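Local atomic coordinates of acetyl-CoA hydrolase/transferase family protein (Porphyromonas gingivalis, PDB entry 2NVV), a protein that probably hydrolyses acetyl-CoA or transfers coenzyme A between acetate and other carboxylic acids, and binds zinc ions. Residues A[254-259]-A[347-352]; A[284-289]-A[300-305]; A[356-361]-A[438-443]; A[363-368]-A[411-416]. All blocks are in the same frame, centred on the assembly; numbering follows the deposited sequence.

Interaction 1: residues A[254-259]-A[347-352]; sequences PLQSGV and VITINT
Ile348 N bonds to Pro254 O at 2.8 Å with an N-H...O angle of 169°, the straightest hydrogen bond between residues 254-259 and 347-352. Ile348 O then accepts Gln256 N, and Gln256 O accepts Ile350 N, also at 2.8 Å. A side-chain bond also crosses: Asn351 ND2 gives a hydrogen to Gln256 OE1 at 3.1 Å, in the plane of the acceptor carbonyl and on a lone pair. The reverse bond, Gln256 NE2 to Asn351 OD1, is weak. Gln256 reaches its partner because CG lies anti to the backbone N (chi1 178°) and the chain bends at the next torsion, which also carries OE1 to 3.2 Å from Thr349 CB. The short strand axes run parallel, 8° apart, and Leu255 also bonds through its backbone to Asn280 and Tyr282, so 255-257 lies between 348-352 and strand 279-282. The passage from 255-257 into helix 261-272 resembles the strand-turn-helix of a Rossmann-type fold, and Gly258 and Val259 begin a predicted CoA-binding stretch. On the Leu255 face, its CD2 packs alongside Ile348 CB at 3.6 Å, and helix 261-272 touches Leu255 and Ile350. On the Gln256 face, Phe382 of helix 379-385 touches Gln256 and Thr349.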
loop_
_atom_site.group_PDB
_atom_site.type_symbol
_atom_site.label_atom_id
_atom_site.label_comp_id
_atom_site.label_asym_id
_atom_site.label_seq_id
_atom_site.Cartn_x
_atom_site.Cartn_y
_atom_site.Cartn_z
ATOM N N PRO A 254 13.917 0.925 13.999
ATOM C CA PRO A 254 12.718 1.151 14.813
ATOM C C PRO A 254 11.756 -0.001 14.609
ATOM O O PRO A 254 11.716 -0.584 13.518
ATOM C CB PRO A 254 12.155 2.453 14.253
ATOM C CG PRO A 254 13.350 3.153 13.741
ATOM C CD PRO A 254 14.119 2.044 13.064
ATOM N N LEU A 255 10.985 -0.331 15.646
ATOM C CA LEU A 255 10.017 -1.419 15.539
ATOM C C LEU A 255 8.574 -0.984 15.695
ATOM O O LEU A 255 8.281 0.057 16.264
ATOM C CB LEU A 255 10.284 -2.507 16.575
ATOM C CG LEU A 255 11.569 -3.331 16.530
ATOM C CD1 LEU A 255 11.528 -4.304 17.687
ATOM C CD2 LEU A 255 11.702 -4.087 15.223
ATOM N N GLN A 256 7.682 -1.807 15.162
ATOM C CA GLN A 256 6.255 -1.582 15.252
ATOM C C GLN A 256 5.631 -2.954 15.401
ATOM O O GLN A 256 5.992 -3.896 14.675
ATOM C CB GLN A 256 5.727 -0.885 14.003
ATOM C CG GLN A 256 4.221 -0.662 14.002
ATOM C CD GLN A 256 3.444 -1.871 13.525
ATOM O OE1 GLN A 256 3.801 -2.502 12.528
ATOM N NE2 GLN A 256 2.369 -2.194 14.227
ATOM N N SER A 257 4.728 -3.083 16.369
ATOM C CA SER A 257 4.057 -4.354 16.593
ATOM C C SER A 257 2.613 -4.059 16.938
ATOM O O SER A 257 2.283 -2.936 17.344
ATOM C CB SER A 257 4.708 -5.108 17.751
ATOM O OG SER A 257 4.264 -4.608 19.007
ATOM N N GLY A 258 1.747 -5.053 16.760
ATOM C CA GLY A 258 0.356 -4.857 17.100
ATOM C C GLY A 258 0.162 -5.060 18.589
ATOM O O GLY A 258 1.110 -5.026 19.367
ATOM N N VAL A 259 -1.083 -5.266 18.988
ATOM C CA VAL A 259 -1.410 -5.500 20.383
ATOM C C VAL A 259 -1.848 -6.960 20.507
ATOM O O VAL A 259 -2.413 -7.515 19.570
ATOM C CB VAL A 259 -2.553 -4.571 20.838
ATOM C CG1 VAL A 259 -3.017 -4.948 22.252
ATOM C CG2 VAL A 259 -2.072 -3.133 20.806
ATOM N N VAL A 347 11.392 1.423 9.501
ATOM C CA VAL A 347 10.677 0.761 10.570
ATOM C C VAL A 347 10.410 -0.691 10.225
ATOM O O VAL A 347 9.901 -0.992 9.141
ATOM C CB VAL A 347 9.322 1.444 10.841
ATOM C CG1 VAL A 347 8.623 0.779 12.005
ATOM C CG2 VAL A 347 9.530 2.906 11.128
ATOM N N ILE A 348 10.762 -1.593 11.140
ATOM C CA ILE A 348 10.513 -3.011 10.938
ATOM C C ILE A 348 9.136 -3.246 11.544
ATOM O O ILE A 348 8.917 -2.953 12.715
ATOM C CB ILE A 348 11.584 -3.875 11.648
ATOM C CG1 ILE A 348 12.926 -3.689 10.940
ATOM C CG2 ILE A 348 11.158 -5.356 11.659
ATOM C CD1 ILE A 348 14.081 -4.319 11.634
ATOM N N THR A 349 8.212 -3.767 10.739
ATOM C CA THR A 349 6.844 -3.985 11.189
ATOM C C THR A 349 6.489 -5.447 11.412
ATOM O O THR A 349 6.834 -6.308 10.604
ATOM C CB THR A 349 5.828 -3.365 10.190
ATOM O OG1 THR A 349 5.913 -4.035 8.938
ATOM C CG2 THR A 349 6.123 -1.897 9.965
ATOM N N ILE A 350 5.786 -5.705 12.516
ATOM C CA ILE A 350 5.356 -7.045 12.893
ATOM C C ILE A 350 3.871 -6.984 13.245
ATOM O O ILE A 350 3.484 -6.370 14.239
ATOM C CB ILE A 350 6.147 -7.545 14.115
ATOM C CG1 ILE A 350 7.630 -7.211 13.939
ATOM C CG2 ILE A 350 5.973 -9.050 14.270
ATOM C CD1 ILE A 350 8.376 -7.100 15.240
ATOM N N ASN A 351 3.048 -7.634 12.429
ATOM C CA ASN A 351 1.611 -7.630 12.618
ATOM C C ASN A 351 1.037 -9.030 12.575
ATOM O O ASN A 351 1.701 -9.956 12.124
ATOM C CB ASN A 351 0.983 -6.765 11.533
ATOM C CG ASN A 351 1.251 -5.287 11.749
ATOM O OD1 ASN A 351 0.556 -4.633 12.518
ATOM N ND2 ASN A 351 2.270 -4.759 11.084
ATOM N N THR A 352 -0.204 -9.174 13.039
ATOM C CA THR A 352 -0.869 -10.470 13.065
ATOM C C THR A 352 -1.707 -10.747 11.822
ATOM O O THR A 352 -2.054 -9.835 11.060
ATOM C CB THR A 352 -1.801 -10.593 14.271
ATOM O OG1 THR A 352 -3.008 -9.881 14.008
ATOM C CG2 THR A 352 -1.152 -10.019 15.509
#

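Interaction 2: residues A[284-289]-A[300-305]; sequences EVIQDA and KFASGC
Ile286 aims its side chain from residues 284-289 at Ala302 and the strand end that follows it. CB stands back from that strand. CG1, set beside the backbone N and anti to the carbonyl carbon (chi1 -56°), carries the chain across, and CG1 itself is 4.2 Å from Ala302 CB. Branch CG2, anti to the backbone N, lies about as near that methyl as CG1 does, at 4.3 Å from Ala302 CB. The tip, CD1, does the touching: it meets the methyl of Ala302, CD1 to CB, at 3.8 Å, and it lies equally near Ala302 O. Beyond these it passes over the main chain, 4.0 Å from Gly304 N. The tip thus meets one methyl group and a piece of backbone that presents no bulky side chain. Ile328 and Leu330 of strand 328-330 pack on the same isoleucine, so it spans two neighbouring strands.

The single polar link is Cys305 N to Glu284 O, with an N-H...O angle of 165°; its 2.5 Å length is too short to interpret at this resolution. It sits where the CA atoms of Glu284 and Gly304 are 4.6 Å apart. Ser306 extends the pairing, with backbone bonds to Glu284 and Ile286, and the carboxylate of Glu284 has its own partner in Asn337.

Helix 288-295 follows Ile286 and joins strand 279-282 to the parallel strand 299-304, the layout of a beta-alpha-beta unit. Glu284, the predicted glutamyl-CoA thioester residue, lies in the connection between strand 279-282 and the helix, so the contact probably borders the active site.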
loop_
_atom_site.group_PDB
_atom_site.type_symbol
_atom_site.label_atom_id
_atom_site.label_comp_id
_atom_site.label_asym_id
_atom_site.label_seq_id
_atom_site.Cartn_x
_atom_site.Cartn_y
_atom_site.Cartn_z
ATOM N N GLU A 284 2.060 2.095 16.921
ATOM C CA GLU A 284 0.757 2.715 16.974
ATOM C C GLU A 284 0.420 2.860 18.436
ATOM O O GLU A 284 0.237 3.978 18.925
ATOM C CB GLU A 284 -0.294 1.834 16.320
ATOM C CG GLU A 284 -0.407 1.990 14.828
ATOM C CD GLU A 284 -1.340 0.964 14.227
ATOM O OE1 GLU A 284 -0.960 -0.223 14.156
ATOM O OE2 GLU A 284 -2.455 1.340 13.840
ATOM N N VAL A 285 0.331 1.730 19.134
ATOM C CA VAL A 285 -0.000 1.756 20.558
ATOM C C VAL A 285 1.085 1.144 21.457
ATOM O O VAL A 285 1.588 0.043 21.216
ATOM C CB VAL A 285 -1.405 1.088 20.837
ATOM C CG1 VAL A 285 -2.060 0.664 19.533
ATOM C CG2 VAL A 285 -1.275 -0.084 21.779
ATOM N N ILE A 286 1.451 1.895 22.487
ATOM C CA ILE A 286 2.459 1.475 23.435
ATOM C C ILE A 286 1.745 0.712 24.539
ATOM O O ILE A 286 0.870 1.263 25.210
ATOM C CB ILE A 286 3.190 2.709 23.999
ATOM C CG1 ILE A 286 3.761 3.525 22.832
ATOM C CG2 ILE A 286 4.290 2.295 24.934
ATOM C CD1 ILE A 286 4.214 4.912 23.206
ATOM N N GLN A 287 2.100 -0.561 24.715
ATOM C CA GLN A 287 1.468 -1.391 25.729
ATOM C C GLN A 287 2.363 -1.641 26.937
ATOM O O GLN A 287 3.506 -1.179 26.992
ATOM C CB GLN A 287 1.045 -2.729 25.121
ATOM C CG GLN A 287 2.210 -3.584 24.644
ATOM C CD GLN A 287 2.532 -3.389 23.172
ATOM O OE1 GLN A 287 2.075 -4.156 22.320
ATOM N NE2 GLN A 287 3.313 -2.363 22.864
ATOM N N ASP A 288 1.829 -2.375 27.914
ATOM C CA ASP A 288 2.570 -2.699 29.128
ATOM C C ASP A 288 3.904 -3.345 28.800
ATOM O O ASP A 288 4.930 -2.972 29.359
ATOM C CB ASP A 288 1.765 -3.651 30.009
ATOM C CG ASP A 288 0.565 -2.990 30.644
ATOM O OD1 ASP A 288 -0.191 -3.682 31.346
ATOM O OD2 ASP A 288 0.373 -1.780 30.460
ATOM N N ALA A 289 3.882 -4.312 27.890
ATOM C CA ALA A 289 5.098 -5.026 27.500
ATOM C C ALA A 289 6.245 -4.096 27.118
ATOM O O ALA A 289 7.402 -4.380 27.422
ATOM C CB ALA A 289 4.802 -5.987 26.361
ATOM N N LYS A 300 14.783 1.927 24.540
ATOM C CA LYS A 300 15.288 3.259 24.813
ATOM C C LYS A 300 14.272 4.387 24.708
ATOM O O LYS A 300 14.361 5.377 25.423
ATOM C CB LYS A 300 16.446 3.543 23.867
ATOM C CG LYS A 300 17.654 2.709 24.152
ATOM C CD LYS A 300 18.435 2.406 22.900
ATOM C CE LYS A 300 18.938 3.645 22.213
ATOM N NZ LYS A 300 19.714 3.272 20.995
ATOM N N PHE A 301 13.296 4.224 23.826
ATOM C CA PHE A 301 12.301 5.258 23.585
ATOM C C PHE A 301 11.094 4.642 22.889
ATOM O O PHE A 301 11.194 3.588 22.257
ATOM C CB PHE A 301 12.928 6.331 22.685
ATOM C CG PHE A 301 11.999 7.439 22.316
ATOM C CD1 PHE A 301 11.791 8.508 23.179
ATOM C CD2 PHE A 301 11.299 7.400 21.114
ATOM C CE1 PHE A 301 10.892 9.522 22.848
ATOM C CE2 PHE A 301 10.401 8.409 20.781
ATOM C CZ PHE A 301 10.196 9.466 21.646
ATOM N N ALA A 302 9.947 5.290 23.012
ATOM C CA ALA A 302 8.760 4.784 22.362
ATOM C C ALA A 302 7.914 5.883 21.725
ATOM O O ALA A 302 7.461 6.801 22.394
ATOM C CB ALA A 302 7.921 3.997 23.342
ATOM N N SER A 303 7.726 5.784 20.416
ATOM C CA SER A 303 6.892 6.720 19.700
ATOM C C SER A 303 5.616 5.950 19.390
ATOM O O SER A 303 5.675 4.777 19.039
ATOM C CB SER A 303 7.556 7.158 18.404
ATOM O OG SER A 303 6.740 8.093 17.707
ATOM N N GLY A 304 4.468 6.591 19.543
ATOM C CA GLY A 304 3.218 5.920 19.262
ATOM C C GLY A 304 2.079 6.908 19.129
ATOM O O GLY A 304 2.299 8.116 19.078
ATOM N N CYS A 305 0.855 6.397 19.070
ATOM C CA CYS A 305 -0.317 7.253 18.960
ATOM C C CYS A 305 -1.078 7.218 20.272
ATOM O O CYS A 305 -1.890 8.089 20.558
ATOM C CB CYS A 305 -1.225 6.773 17.833
ATOM S SG CYS A 305 -2.531 7.926 17.416
#

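Interaction 3: residues A[356-361]-A[438-443]; sequences ADIFGN and ERAHEI
Ile358 and Ala440 are the closest pair of residues, 4.3 Å between CA atoms, where a type I turn from Asp357 to Gly360 rests against helix 436-446. Ile358 CB packs on the methyl of Ala440, CB to CB, at 3.7 Å. Beside it the tip of Ile443, CD1, lies 3.6 Å from Asp357 O and as near Ile358 O, so an apolar methyl faces the turn's carbonyls. The turn belongs to the hairpin linking antiparallel strands 355-357 and 362-367, and the helix packs against its bend. Asp357 OD1 holds the bend together: it accepts Phe359 N, an Asx turn, and also Asn361 N and Asn361 ND2, three bonds on one oxygen. Gly360 N closes the turn on Asp357 O. Arg439 adds the polar link across the contact. Its CG lies between the backbone N and carbonyl carbon (chi1 78°) and the chain bends at chi3, bringing CD and the guanidinium to the turn. NH2 donates to Phe359 O at 3.0 Å and 135°, with the oxygen well out of the guanidinium plane, 32°. The same NH2 forms a salt bridge with Glu416, and NH1 bonds to Lys434 O. Phe359 packs on Pro436 at the start of the helix and on Pro469.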
loop_
_atom_site.group_PDB
_atom_site.type_symbol
_atom_site.label_atom_id
_atom_site.label_comp_id
_atom_site.label_asym_id
_atom_site.label_seq_id
_atom_site.Cartn_x
_atom_site.Cartn_y
_atom_site.Cartn_z
ATOM N N ALA A 356 -3.677 -16.616 6.373
ATOM C CA ALA A 356 -2.741 -16.310 5.298
ATOM C C ALA A 356 -2.826 -17.439 4.289
ATOM O O ALA A 356 -3.233 -18.544 4.641
ATOM C CB ALA A 356 -1.322 -16.218 5.853
ATOM N N ASP A 357 -2.481 -17.175 3.035
ATOM C CA ASP A 357 -2.500 -18.250 2.052
ATOM C C ASP A 357 -1.081 -18.549 1.594
ATOM O O ASP A 357 -0.153 -17.777 1.845
ATOM C CB ASP A 357 -3.418 -17.943 0.853
ATOM C CG ASP A 357 -2.991 -16.727 0.061
ATOM O OD1 ASP A 357 -1.777 -16.535 -0.147
ATOM O OD2 ASP A 357 -3.888 -15.971 -0.378
ATOM N N ILE A 358 -0.920 -19.680 0.927
ATOM C CA ILE A 358 0.385 -20.136 0.459
ATOM C C ILE A 358 1.127 -19.222 -0.513
ATOM O O ILE A 358 2.271 -19.498 -0.875
ATOM C CB ILE A 358 0.258 -21.562 -0.154
ATOM C CG1 ILE A 358 -0.876 -21.598 -1.181
ATOM C CG2 ILE A 358 -0.023 -22.579 0.965
ATOM C CD1 ILE A 358 -1.096 -22.962 -1.843
ATOM N N PHE A 359 0.500 -18.128 -0.934
ATOM C CA PHE A 359 1.175 -17.229 -1.850
ATOM C C PHE A 359 1.597 -15.914 -1.202
ATOM O O PHE A 359 2.051 -14.985 -1.883
ATOM C CB PHE A 359 0.300 -16.993 -3.075
ATOM C CG PHE A 359 0.013 -18.247 -3.834
ATOM C CD1 PHE A 359 -1.252 -18.826 -3.797
ATOM C CD2 PHE A 359 1.035 -18.903 -4.522
ATOM C CE1 PHE A 359 -1.499 -20.057 -4.432
ATOM C CE2 PHE A 359 0.804 -20.127 -5.157
ATOM C CZ PHE A 359 -0.469 -20.706 -5.109
ATOM N N GLY A 360 1.452 -15.847 0.121
ATOM C CA GLY A 360 1.854 -14.663 0.862
ATOM C C GLY A 360 0.835 -13.567 1.060
ATOM O O GLY A 360 1.192 -12.459 1.458
ATOM N N ASN A 361 -0.427 -13.856 0.782
ATOM C CA ASN A 361 -1.480 -12.864 0.940
ATOM C C ASN A 361 -2.041 -12.999 2.344
ATOM O O ASN A 361 -2.172 -14.111 2.857
ATOM C CB ASN A 361 -2.563 -13.101 -0.109
ATOM C CG ASN A 361 -2.020 -13.013 -1.514
ATOM O OD1 ASN A 361 -1.784 -11.924 -2.032
ATOM N ND2 ASN A 361 -1.793 -14.164 -2.130
ATOM N N GLU A 438 7.459 -20.951 -5.296
ATOM C CA GLU A 438 8.571 -21.040 -4.355
ATOM C C GLU A 438 8.189 -20.555 -2.961
ATOM O O GLU A 438 8.630 -21.105 -1.959
ATOM C CB GLU A 438 9.770 -20.243 -4.883
ATOM C CG GLU A 438 10.239 -20.732 -6.241
ATOM C CD GLU A 438 11.135 -19.741 -6.950
ATOM O OE1 GLU A 438 10.925 -18.518 -6.785
ATOM O OE2 GLU A 438 12.043 -20.184 -7.693
ATOM N N ARG A 439 7.350 -19.531 -2.884
ATOM C CA ARG A 439 6.974 -19.042 -1.566
ATOM C C ARG A 439 5.880 -19.922 -0.927
ATOM O O ARG A 439 5.733 -19.958 0.292
ATOM C CB ARG A 439 6.584 -17.550 -1.639
ATOM C CG ARG A 439 5.218 -17.225 -2.167
ATOM C CD ARG A 439 4.982 -15.721 -2.027
ATOM N NE ARG A 439 5.595 -14.968 -3.113
ATOM C CZ ARG A 439 4.965 -14.664 -4.245
ATOM N NH1 ARG A 439 5.595 -13.972 -5.196
ATOM N NH2 ARG A 439 3.697 -15.034 -4.420
ATOM N N ALA A 440 5.144 -20.658 -1.755
ATOM C CA ALA A 440 4.121 -21.564 -1.241
ATOM C C ALA A 440 4.819 -22.753 -0.566
ATOM O O ALA A 440 4.434 -23.181 0.519
ATOM C CB ALA A 440 3.222 -22.056 -2.379
ATOM N N HIS A 441 5.852 -23.288 -1.207
ATOM C CA HIS A 441 6.569 -24.405 -0.610
ATOM C C HIS A 441 7.303 -23.981 0.647
ATOM O O HIS A 441 7.406 -24.743 1.603
ATOM C CB HIS A 441 7.540 -25.018 -1.610
ATOM C CG HIS A 441 6.887 -25.978 -2.552
ATOM N ND1 HIS A 441 6.683 -25.693 -3.884
ATOM C CD2 HIS A 441 6.363 -27.209 -2.344
ATOM C CE1 HIS A 441 6.065 -26.710 -4.459
ATOM N NE2 HIS A 441 5.860 -27.642 -3.546
ATOM N N GLU A 442 7.808 -22.759 0.652
ATOM C CA GLU A 442 8.501 -22.246 1.827
ATOM C C GLU A 442 7.493 -22.093 2.965
ATOM O O GLU A 442 7.746 -22.520 4.084
ATOM C CB GLU A 442 9.149 -20.899 1.499
ATOM C CG GLU A 442 9.890 -20.248 2.655
ATOM C CD GLU A 442 11.112 -21.025 3.107
ATOM O OE1 GLU A 442 11.851 -20.496 3.966
ATOM O OE2 GLU A 442 11.331 -22.152 2.614
ATOM N N ILE A 443 6.344 -21.491 2.674
ATOM C CA ILE A 443 5.305 -21.296 3.682
ATOM C C ILE A 443 4.774 -22.626 4.203
ATOM O O ILE A 443 4.479 -22.770 5.383
ATOM C CB ILE A 443 4.106 -20.494 3.120
ATOM C CG1 ILE A 443 4.520 -19.042 2.854
ATOM C CG2 ILE A 443 2.937 -20.539 4.105
ATOM C CD1 ILE A 443 3.433 -18.194 2.233
#

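Interaction 4: residues A[363-368]-A[411-416]; sequences NSTHVS and HHDHSE. With ZN (zinc ion), chain H; ZN (zinc ion), chain G.
His366 lies with its ring over one face of His411, the two centroids 3.8 Å apart and the planes turned by 27°. ND1 of His366 sits over the centre of the His411 ring, whereas His411 meets the face of His366 toward its rim, so the stack is off-centre for one partner. His411 NE2 points past its neighbour to a zinc ion, at 2.3 Å. Asp413 binds the same zinc through OD1, at 2.5 Å, and waters 1 and 3 are further ligands.

The other oxygen, Asp413 OD2, faces residues 363-368 and takes two hydrogens. Ser364 N reaches its anti lone pair at 2.8 Å, and Thr365 OG1, turned toward OD2 by its first torsion (chi1 52°), donates on the syn side, although the 2.5 Å of that bond is too short to trust. Thr365 OG1 is itself an acceptor: His366 ND1 donates to it in the ring plane, at 3.1 Å, and zinc-bound water 1 gives it a hydrogen as well. Asn363 ties its own segment together. Its OD1 accepts Thr365 N, an Asx turn, and also His366 N, which makes an Asx motif, while ND2 bonds to His366 O.

Glu416 of this chain binds a second zinc through OE1, and Glu416 and His417 of the second subunit complete the first.

Each metal site therefore bridges the two subunits. The second-shell threonine couples carboxylate, imidazole and water, and the zinc would probably polarise its waters and draw charge from Asp413.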
loop_
_atom_site.group_PDB
_atom_site.type_symbol
_atom_site.label_atom_id
_atom_site.label_comp_id
_atom_site.label_asym_id
_atom_site.label_seq_id
_atom_site.Cartn_x
_atom_site.Cartn_y
_atom_site.Cartn_z
ATOM N N ASN A 363 -5.071 -11.900 5.342
ATOM C CA ASN A 363 -6.415 -11.462 5.682
ATOM C C ASN A 363 -6.296 -11.081 7.149
ATOM O O ASN A 363 -5.886 -11.898 7.980
ATOM C CB ASN A 363 -7.412 -12.615 5.531
ATOM C CG ASN A 363 -8.792 -12.287 6.081
ATOM O OD1 ASN A 363 -9.020 -11.226 6.642
ATOM N ND2 ASN A 363 -9.716 -13.213 5.922
ATOM N N SER A 364 -6.612 -9.835 7.476
ATOM C CA SER A 364 -6.530 -9.428 8.870
ATOM C C SER A 364 -7.818 -8.796 9.363
ATOM O O SER A 364 -7.826 -8.123 10.393
ATOM C CB SER A 364 -5.342 -8.473 9.098
ATOM O OG SER A 364 -5.121 -7.600 8.017
ATOM N N THR A 365 -8.920 -9.053 8.661
ATOM C CA THR A 365 -10.185 -8.451 9.045
ATOM C C THR A 365 -11.468 -9.282 8.934
ATOM O O THR A 365 -12.337 -9.172 9.796
ATOM C CB THR A 365 -10.410 -7.142 8.249
ATOM O OG1 THR A 365 -10.254 -7.407 6.851
ATOM C CG2 THR A 365 -9.418 -6.083 8.653
ATOM N N HIS A 366 -11.611 -10.097 7.891
ATOM C CA HIS A 366 -12.848 -10.862 7.718
ATOM C C HIS A 366 -12.794 -12.347 8.010
ATOM O O HIS A 366 -12.013 -13.068 7.410
ATOM C CB HIS A 366 -13.388 -10.681 6.297
ATOM C CG HIS A 366 -13.933 -9.313 6.027
ATOM N ND1 HIS A 366 -13.163 -8.171 6.122
ATOM C CD2 HIS A 366 -15.172 -8.903 5.658
ATOM C CE1 HIS A 366 -13.905 -7.119 5.822
ATOM N NE2 HIS A 366 -15.127 -7.534 5.538
ATOM N N VAL A 367 -13.639 -12.806 8.925
ATOM C CA VAL A 367 -13.702 -14.224 9.252
ATOM C C VAL A 367 -14.500 -14.879 8.122
ATOM O O VAL A 367 -15.600 -14.437 7.791
ATOM C CB VAL A 367 -14.416 -14.467 10.612
ATOM C CG1 VAL A 367 -14.569 -15.974 10.868
ATOM C CG2 VAL A 367 -13.619 -13.825 11.740
ATOM N N SER A 368 -13.935 -15.914 7.514
ATOM C CA SER A 368 -14.592 -16.597 6.403
ATOM C C SER A 368 -14.900 -15.636 5.264
ATOM O O SER A 368 -15.752 -15.905 4.425
ATOM C CB SER A 368 -15.874 -17.270 6.881
ATOM O OG SER A 368 -15.570 -18.384 7.696
ATOM N N HIS A 411 -10.438 -13.103 2.232
ATOM C CA HIS A 411 -10.469 -11.647 2.189
ATOM C C HIS A 411 -9.039 -11.147 2.139
ATOM O O HIS A 411 -8.245 -11.468 3.017
ATOM C CB HIS A 411 -11.148 -11.077 3.432
ATOM C CG HIS A 411 -11.317 -9.592 3.391
ATOM N ND1 HIS A 411 -12.261 -8.975 2.598
ATOM C CD2 HIS A 411 -10.639 -8.598 4.011
ATOM C CE1 HIS A 411 -12.158 -7.665 2.733
ATOM N NE2 HIS A 411 -11.181 -7.411 3.583
ATOM N N HIS A 412 -8.709 -10.363 1.117
ATOM C CA HIS A 412 -7.359 -9.839 0.969
ATOM C C HIS A 412 -7.166 -8.442 1.554
ATOM O O HIS A 412 -7.788 -7.479 1.117
ATOM C CB HIS A 412 -6.957 -9.808 -0.508
ATOM C CG HIS A 412 -6.876 -11.159 -1.152
ATOM N ND1 HIS A 412 -5.715 -11.645 -1.721
ATOM C CD2 HIS A 412 -7.814 -12.117 -1.333
ATOM C CE1 HIS A 412 -5.941 -12.846 -2.222
ATOM N NE2 HIS A 412 -7.206 -13.157 -2.001
ATOM N N ASP A 413 -6.287 -8.346 2.546
ATOM C CA ASP A 413 -5.952 -7.070 3.164
ATOM C C ASP A 413 -4.529 -6.664 2.780
ATOM O O ASP A 413 -4.238 -5.472 2.621
ATOM C CB ASP A 413 -6.097 -7.152 4.681
ATOM C CG ASP A 413 -7.536 -7.085 5.118
ATOM O OD1 ASP A 413 -8.246 -6.185 4.631
ATOM O OD2 ASP A 413 -7.964 -7.918 5.946
ATOM N N HIS A 414 -3.645 -7.650 2.625
ATOM C CA HIS A 414 -2.260 -7.385 2.225
ATOM C C HIS A 414 -1.889 -8.359 1.117
ATOM O O HIS A 414 -2.208 -9.535 1.204
ATOM C CB HIS A 414 -1.333 -7.526 3.431
ATOM C CG HIS A 414 -1.789 -6.735 4.618
ATOM N ND1 HIS A 414 -2.668 -7.240 5.555
ATOM C CD2 HIS A 414 -1.571 -5.446 4.965
ATOM C CE1 HIS A 414 -2.971 -6.296 6.427
ATOM N NE2 HIS A 414 -2.320 -5.197 6.091
ATOM N N SER A 415 -1.229 -7.866 0.073
ATOM C CA SER A 415 -0.869 -8.702 -1.058
ATOM C C SER A 415 0.560 -9.248 -1.070
ATOM O O SER A 415 1.435 -8.791 -0.319
ATOM C CB SER A 415 -1.097 -7.945 -2.360
ATOM O OG SER A 415 0.008 -7.116 -2.653
ATOM N N GLU A 416 0.769 -10.225 -1.952
ATOM C CA GLU A 416 2.052 -10.884 -2.143
ATOM C C GLU A 416 3.185 -9.886 -2.354
ATOM O O GLU A 416 4.342 -10.179 -2.066
ATOM C CB GLU A 416 1.970 -11.814 -3.361
ATOM C CG GLU A 416 1.478 -11.131 -4.637
ATOM C CD GLU A 416 1.609 -12.021 -5.863
ATOM O OE1 GLU A 416 1.051 -11.677 -6.931
ATOM O OE2 GLU A 416 2.280 -13.066 -5.762
HETATM ZN ZN ZN H . -10.337 -5.241 3.682
HETATM ZN ZN ZN G . -0.064 -9.502 -7.607
HETATM O O HOH W 1 -11.356 -5.279 5.845
HETATM O O HOH W 2 -1.258 -9.323 -5.529
HETATM O O HOH W 3 -9.128 -5.162 1.871
#

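Interactions 1 and 2 meet at the predicted CoA thioester site: their centres are 11 Å apart, and Gln256 NE2 comes within 3.9 Å of Glu284 OE1 without bonding to it. Interactions 3 and 4, on the same side of the chain's centre near the zinc ligands, are joined by the salt bridge between Arg439 NH2 and Glu416 OE2, 2.8 Å, so the turn contact probably helps to position a zinc ligand. Interaction 4 leads back to interaction 1 by packing of Ser364 against Thr352 O, centres 18 Å apart. Interactions 2 and 4 do not touch, their nearest atoms being about 10 Å apart, yet the side chain of His414 is about 7 Å from predicted CoA-binding Gly378.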